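Local coordinates for protein beta-catenin homolog sys-1 (Caenorhabditis elegans, PDB 3C2G) that acts as a beta-catenin in Wnt asymmetry signalling, binding the TCF transcription factor POP-1 directly and activating or repressing its target genes, at residues L494-F506 and K518-L532. Numbering follows the deposited sequence.
Sequences LIGHICAAYSWVF and KQQLVERTISLLLVL
I498 and Y502 close over T525 where two antiparallel helices pack, their axes approaching to 10.2 Å with 152° between directions. The T525 methyl lies between them: CG2 is 3.7 Å from I498 CG2 and 3.6 Å from Y502 CD1, meeting the ring obliquely. That placement follows from chi1 (-62°), which sets CG2 anti to the backbone N and turns OG1 back to donate to L521 O at 2.8 Å; L521 O also takes T525 N-H, from the opposite face of its plane. Replacing T525 with a glycine would probably open a gap between I498 and Y502 and cost L521 O the hydroxyl bond. Toward the start of 494-506, I498 CD1 meets L528 CD2 at 3.4 Å, and the I495 and L532 side chains slide past each other in opposite directions, CD1 to CD1 3.5 Å. V505 is packed too, against L521, V522 and K518, its CG2 3.7 Å from K518 CG. The rim is looser: exposed F506 comes nearest V522 CG2 with CZ, at 4.0 Å, and partly exposed K518 turns NZ to P509 O. No hydrogen bond crosses this apolar armadillo-domain interface. Helix 437-448 covers L494 and I498, helix 457-472 touches T525 and L532, and helix 563-579 packs against I526.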
loop_
_atom_site.group_PDB
_atom_site.type_symbol
_atom_site.label_atom_id
_atom_site.label_comp_id
_atom_site.label_asym_id
_atom_site.label_seq_id
_atom_site.Cartn_x
_atom_site.Cartn_y
_atom_site.Cartn_z
ATOM N N LEU A 494 -3.879 5.161 35.249
ATOM C CA LEU A 494 -2.991 4.523 34.284
ATOM C C LEU A 494 -2.638 3.081 34.639
ATOM O O LEU A 494 -2.695 2.205 33.774
ATOM C CB LEU A 494 -1.726 5.364 34.058
ATOM C CG LEU A 494 -0.808 4.928 32.907
ATOM C CD1 LEU A 494 -1.550 4.864 31.556
ATOM C CD2 LEU A 494 0.423 5.824 32.804
ATOM N N ILE A 495 -2.299 2.827 35.904
ATOM C CA ILE A 495 -1.943 1.465 36.329
ATOM C C ILE A 495 -3.059 0.465 35.998
ATOM O O ILE A 495 -2.794 -0.597 35.450
ATOM C CB ILE A 495 -1.593 1.344 37.850
ATOM C CG1 ILE A 495 -0.692 2.482 38.352
ATOM C CG2 ILE A 495 -0.962 -0.006 38.141
ATOM C CD1 ILE A 495 0.597 2.666 37.580
ATOM N N GLY A 496 -4.295 0.817 36.342
ATOM C CA GLY A 496 -5.465 -0.020 36.057
ATOM C C GLY A 496 -5.607 -0.327 34.574
ATOM O O GLY A 496 -5.877 -1.469 34.187
ATOM N N HIS A 497 -5.404 0.691 33.747
ATOM C CA HIS A 497 -5.428 0.523 32.300
ATOM C C HIS A 497 -4.267 -0.307 31.734
ATOM O O HIS A 497 -4.491 -1.125 30.842
ATOM C CB HIS A 497 -5.566 1.878 31.600
ATOM C CG HIS A 497 -6.837 2.586 31.944
ATOM N ND1 HIS A 497 -8.040 2.287 31.343
ATOM C CD2 HIS A 497 -7.103 3.553 32.856
ATOM C CE1 HIS A 497 -8.989 3.052 31.853
ATOM N NE2 HIS A 497 -8.446 3.832 32.770
ATOM N N ILE A 498 -3.053 -0.117 32.246
ATOM C CA ILE A 498 -1.922 -0.944 31.834
ATOM C C ILE A 498 -2.272 -2.399 32.129
ATOM O O ILE A 498 -2.062 -3.282 31.288
ATOM C CB ILE A 498 -0.605 -0.632 32.612
ATOM C CG1 ILE A 498 -0.213 0.856 32.598
ATOM C CG2 ILE A 498 0.527 -1.528 32.167
ATOM C CD1 ILE A 498 0.038 1.451 31.280
ATOM N N CYS A 499 -2.806 -2.636 33.334
ATOM C CA CYS A 499 -3.137 -3.988 33.801
ATOM C C CYS A 499 -4.242 -4.637 32.972
ATOM O O CYS A 499 -4.226 -5.835 32.762
ATOM C CB CYS A 499 -3.509 -3.978 35.289
ATOM S SG CYS A 499 -2.112 -3.619 36.413
ATOM N N ALA A 500 -5.187 -3.841 32.490
ATOM C CA ALA A 500 -6.231 -4.351 31.611
ATOM C C ALA A 500 -5.681 -4.825 30.255
ATOM O O ALA A 500 -6.131 -5.845 29.724
ATOM C CB ALA A 500 -7.303 -3.321 31.421
ATOM N N ALA A 501 -4.697 -4.112 29.713
ATOM C CA ALA A 501 -4.125 -4.489 28.427
ATOM C C ALA A 501 -3.314 -5.765 28.572
ATOM O O ALA A 501 -3.327 -6.635 27.697
ATOM C CB ALA A 501 -3.277 -3.381 27.868
ATOM N N TYR A 502 -2.630 -5.876 29.701
ATOM C CA TYR A 502 -1.793 -7.023 29.998
ATOM C C TYR A 502 -2.632 -8.304 30.130
ATOM O O TYR A 502 -2.256 -9.337 29.589
ATOM C CB TYR A 502 -1.011 -6.722 31.272
ATOM C CG TYR A 502 -0.031 -7.761 31.727
ATOM C CD1 TYR A 502 1.248 -7.860 31.159
ATOM C CD2 TYR A 502 -0.363 -8.622 32.765
ATOM C CE1 TYR A 502 2.162 -8.823 31.618
ATOM C CE2 TYR A 502 0.536 -9.578 33.227
ATOM C CZ TYR A 502 1.786 -9.674 32.659
ATOM O OH TYR A 502 2.637 -10.641 33.152
ATOM N N SER A 503 -3.767 -8.212 30.834
ATOM C CA SER A 503 -4.739 -9.307 30.926
ATOM C C SER A 503 -5.285 -9.684 29.558
ATOM O O SER A 503 -5.317 -10.852 29.197
ATOM C CB SER A 503 -5.908 -8.909 31.826
ATOM O OG SER A 503 -5.526 -8.934 33.189
ATOM N N TRP A 504 -5.707 -8.679 28.802
ATOM C CA TRP A 504 -6.284 -8.863 27.477
ATOM C C TRP A 504 -5.386 -9.670 26.545
ATOM O O TRP A 504 -5.860 -10.557 25.831
ATOM C CB TRP A 504 -6.579 -7.497 26.864
ATOM C CG TRP A 504 -6.993 -7.540 25.426
ATOM C CD1 TRP A 504 -8.241 -7.806 24.940
ATOM C CD2 TRP A 504 -6.163 -7.286 24.286
ATOM N NE1 TRP A 504 -8.238 -7.741 23.571
ATOM C CE2 TRP A 504 -6.978 -7.423 23.141
ATOM C CE3 TRP A 504 -4.813 -6.948 24.122
ATOM C CZ2 TRP A 504 -6.489 -7.241 21.847
ATOM C CZ3 TRP A 504 -4.324 -6.765 22.834
ATOM C CH2 TRP A 504 -5.161 -6.915 21.712
ATOM N N VAL A 505 -4.092 -9.370 26.569
ATOM C CA VAL A 505 -3.147 -10.010 25.669
ATOM C C VAL A 505 -3.062 -11.526 25.921
ATOM O O VAL A 505 -2.870 -12.311 24.988
ATOM C CB VAL A 505 -1.748 -9.301 25.692
ATOM C CG1 VAL A 505 -0.850 -9.847 26.796
ATOM C CG2 VAL A 505 -1.069 -9.448 24.362
ATOM N N PHE A 506 -3.237 -11.942 27.171
ATOM C CA PHE A 506 -3.197 -13.369 27.479
ATOM C C PHE A 506 -4.440 -14.143 27.040
ATOM O O PHE A 506 -4.388 -15.349 26.860
ATOM C CB PHE A 506 -2.850 -13.601 28.949
ATOM C CG PHE A 506 -1.418 -13.306 29.262
ATOM C CD1 PHE A 506 -0.422 -14.219 28.932
ATOM C CD2 PHE A 506 -1.055 -12.096 29.849
ATOM C CE1 PHE A 506 0.902 -13.939 29.197
ATOM C CE2 PHE A 506 0.270 -11.803 30.117
ATOM C CZ PHE A 506 1.253 -12.725 29.793
ATOM N N LYS A 518 2.928 -9.659 20.802
ATOM C CA LYS A 518 2.436 -9.995 22.129
ATOM C C LYS A 518 3.595 -10.013 23.122
ATOM O O LYS A 518 3.489 -9.478 24.229
ATOM C CB LYS A 518 1.684 -11.337 22.122
ATOM C CG LYS A 518 0.302 -11.259 21.473
ATOM C CD LYS A 518 -0.204 -12.602 20.996
ATOM C CE LYS A 518 -1.061 -13.278 22.041
ATOM N NZ LYS A 518 -1.709 -14.502 21.489
ATOM N N GLN A 519 4.711 -10.606 22.714
ATOM C CA GLN A 519 5.891 -10.589 23.544
ATOM C C GLN A 519 6.351 -9.152 23.829
ATOM O O GLN A 519 6.669 -8.841 24.974
ATOM C CB GLN A 519 7.005 -11.438 22.928
ATOM C CG GLN A 519 8.315 -11.468 23.732
ATOM C CD GLN A 519 8.137 -11.982 25.159
ATOM O OE1 GLN A 519 7.254 -12.801 25.439
ATOM N NE2 GLN A 519 8.988 -11.505 26.066
ATOM N N GLN A 520 6.357 -8.273 22.821
ATOM C CA GLN A 520 6.830 -6.899 23.044
ATOM C C GLN A 520 5.895 -6.072 23.934
ATOM O O GLN A 520 6.353 -5.178 24.632
ATOM C CB GLN A 520 7.211 -6.163 21.746
ATOM C CG GLN A 520 6.060 -5.546 20.964
ATOM C CD GLN A 520 6.500 -4.558 19.854
ATOM O OE1 GLN A 520 7.694 -4.396 19.564
ATOM N NE2 GLN A 520 5.513 -3.905 19.229
ATOM N N LEU A 521 4.603 -6.387 23.923
ATOM C CA LEU A 521 3.629 -5.715 24.779
ATOM C C LEU A 521 3.859 -6.093 26.235
ATOM O O LEU A 521 3.750 -5.248 27.129
ATOM C CB LEU A 521 2.197 -6.084 24.371
ATOM C CG LEU A 521 1.068 -5.336 25.086
ATOM C CD1 LEU A 521 -0.104 -5.152 24.176
ATOM C CD2 LEU A 521 0.630 -6.036 26.371
ATOM N N VAL A 522 4.156 -7.372 26.457
ATOM C CA VAL A 522 4.428 -7.904 27.775
ATOM C C VAL A 522 5.654 -7.217 28.378
ATOM O O VAL A 522 5.606 -6.747 29.526
ATOM C CB VAL A 522 4.611 -9.437 27.710
ATOM C CG1 VAL A 522 5.248 -9.972 28.976
ATOM C CG2 VAL A 522 3.264 -10.105 27.471
ATOM N N GLU A 523 6.729 -7.140 27.584
ATOM C CA GLU A 523 7.995 -6.546 28.008
ATOM C C GLU A 523 7.820 -5.072 28.322
ATOM O O GLU A 523 8.317 -4.574 29.337
ATOM C CB GLU A 523 9.069 -6.721 26.928
ATOM C CG GLU A 523 9.506 -8.167 26.713
ATOM C CD GLU A 523 10.530 -8.337 25.592
ATOM O OE1 GLU A 523 10.448 -9.363 24.867
ATOM O OE2 GLU A 523 11.419 -7.455 25.434
ATOM N N ARG A 524 7.093 -4.378 27.457
ATOM C CA ARG A 524 6.854 -2.962 27.643
ATOM C C ARG A 524 6.014 -2.697 28.881
ATOM O O ARG A 524 6.184 -1.670 29.522
ATOM C CB ARG A 524 6.234 -2.334 26.387
ATOM C CG ARG A 524 7.247 -2.150 25.292
ATOM C CD ARG A 524 6.628 -1.775 23.980
ATOM N NE ARG A 524 7.663 -1.596 22.968
ATOM C CZ ARG A 524 7.438 -1.127 21.744
ATOM N NH1 ARG A 524 6.210 -0.779 21.390
ATOM N NH2 ARG A 524 8.441 -0.979 20.888
ATOM N N THR A 525 5.130 -3.629 29.221
ATOM C CA THR A 525 4.343 -3.519 30.432
ATOM C C THR A 525 5.274 -3.555 31.651
ATOM O O THR A 525 5.241 -2.659 32.495
ATOM C CB THR A 525 3.304 -4.654 30.528
ATOM O OG1 THR A 525 2.390 -4.563 29.427
ATOM C CG2 THR A 525 2.536 -4.565 31.819
ATOM N N ILE A 526 6.106 -4.591 31.734
ATOM C CA ILE A 526 7.035 -4.727 32.850
ATOM C C ILE A 526 7.902 -3.457 32.937
ATOM O O ILE A 526 8.130 -2.896 34.011
ATOM C CB ILE A 526 7.913 -6.007 32.700
ATOM C CG1 ILE A 526 7.044 -7.271 32.642
ATOM C CG2 ILE A 526 8.951 -6.110 33.820
ATOM C CD1 ILE A 526 5.914 -7.328 33.663
ATOM N N SER A 527 8.337 -2.987 31.779
ATOM C CA SER A 527 9.273 -1.890 31.709
ATOM C C SER A 527 8.596 -0.569 32.060
ATOM O O SER A 527 9.204 0.314 32.659
ATOM C CB SER A 527 9.904 -1.870 30.318
ATOM O OG SER A 527 10.433 -0.610 30.022
ATOM N N LEU A 528 7.324 -0.438 31.715
ATOM C CA LEU A 528 6.580 0.763 32.073
ATOM C C LEU A 528 6.210 0.804 33.570
ATOM O O LEU A 528 6.130 1.883 34.164
ATOM C CB LEU A 528 5.343 0.924 31.181
ATOM C CG LEU A 528 4.393 2.095 31.449
ATOM C CD1 LEU A 528 5.105 3.429 31.426
ATOM C CD2 LEU A 528 3.257 2.086 30.455
ATOM N N LEU A 529 5.979 -0.351 34.182
ATOM C CA LEU A 529 5.672 -0.372 35.602
ATOM C C LEU A 529 6.902 0.085 36.404
ATOM O O LEU A 529 6.762 0.816 37.388
ATOM C CB LEU A 529 5.195 -1.741 36.051
ATOM C CG LEU A 529 3.840 -2.192 35.506
ATOM C CD1 LEU A 529 3.571 -3.632 35.920
ATOM C CD2 LEU A 529 2.701 -1.273 35.956
ATOM N N LEU A 530 8.090 -0.313 35.941
ATOM C CA LEU A 530 9.364 0.154 36.489
ATOM C C LEU A 530 9.565 1.668 36.379
ATOM O O LEU A 530 9.902 2.344 37.369
ATOM C CB LEU A 530 10.525 -0.559 35.804
ATOM C CG LEU A 530 10.721 -1.994 36.284
ATOM C CD1 LEU A 530 11.881 -2.623 35.562
ATOM C CD2 LEU A 530 10.931 -2.045 37.817
ATOM N N VAL A 531 9.367 2.187 35.171
ATOM C CA VAL A 531 9.507 3.605 34.909
ATOM C C VAL A 531 8.562 4.400 35.798
ATOM O O VAL A 531 8.985 5.361 36.410
ATOM C CB VAL A 531 9.299 3.934 33.407
ATOM C CG1 VAL A 531 9.187 5.408 33.202
ATOM C CG2 VAL A 531 10.460 3.384 32.577
ATOM N N LEU A 532 7.297 3.978 35.892
ATOM C CA LEU A 532 6.314 4.656 36.743
ATOM C C LEU A 532 6.755 4.660 38.195
ATOM O O LEU A 532 6.624 5.674 38.885
ATOM C CB LEU A 532 4.938 4.008 36.640
ATOM C CG LEU A 532 4.105 4.309 35.394
ATOM C CD1 LEU A 532 3.103 3.177 35.137
ATOM C CD2 LEU A 532 3.398 5.663 35.495
#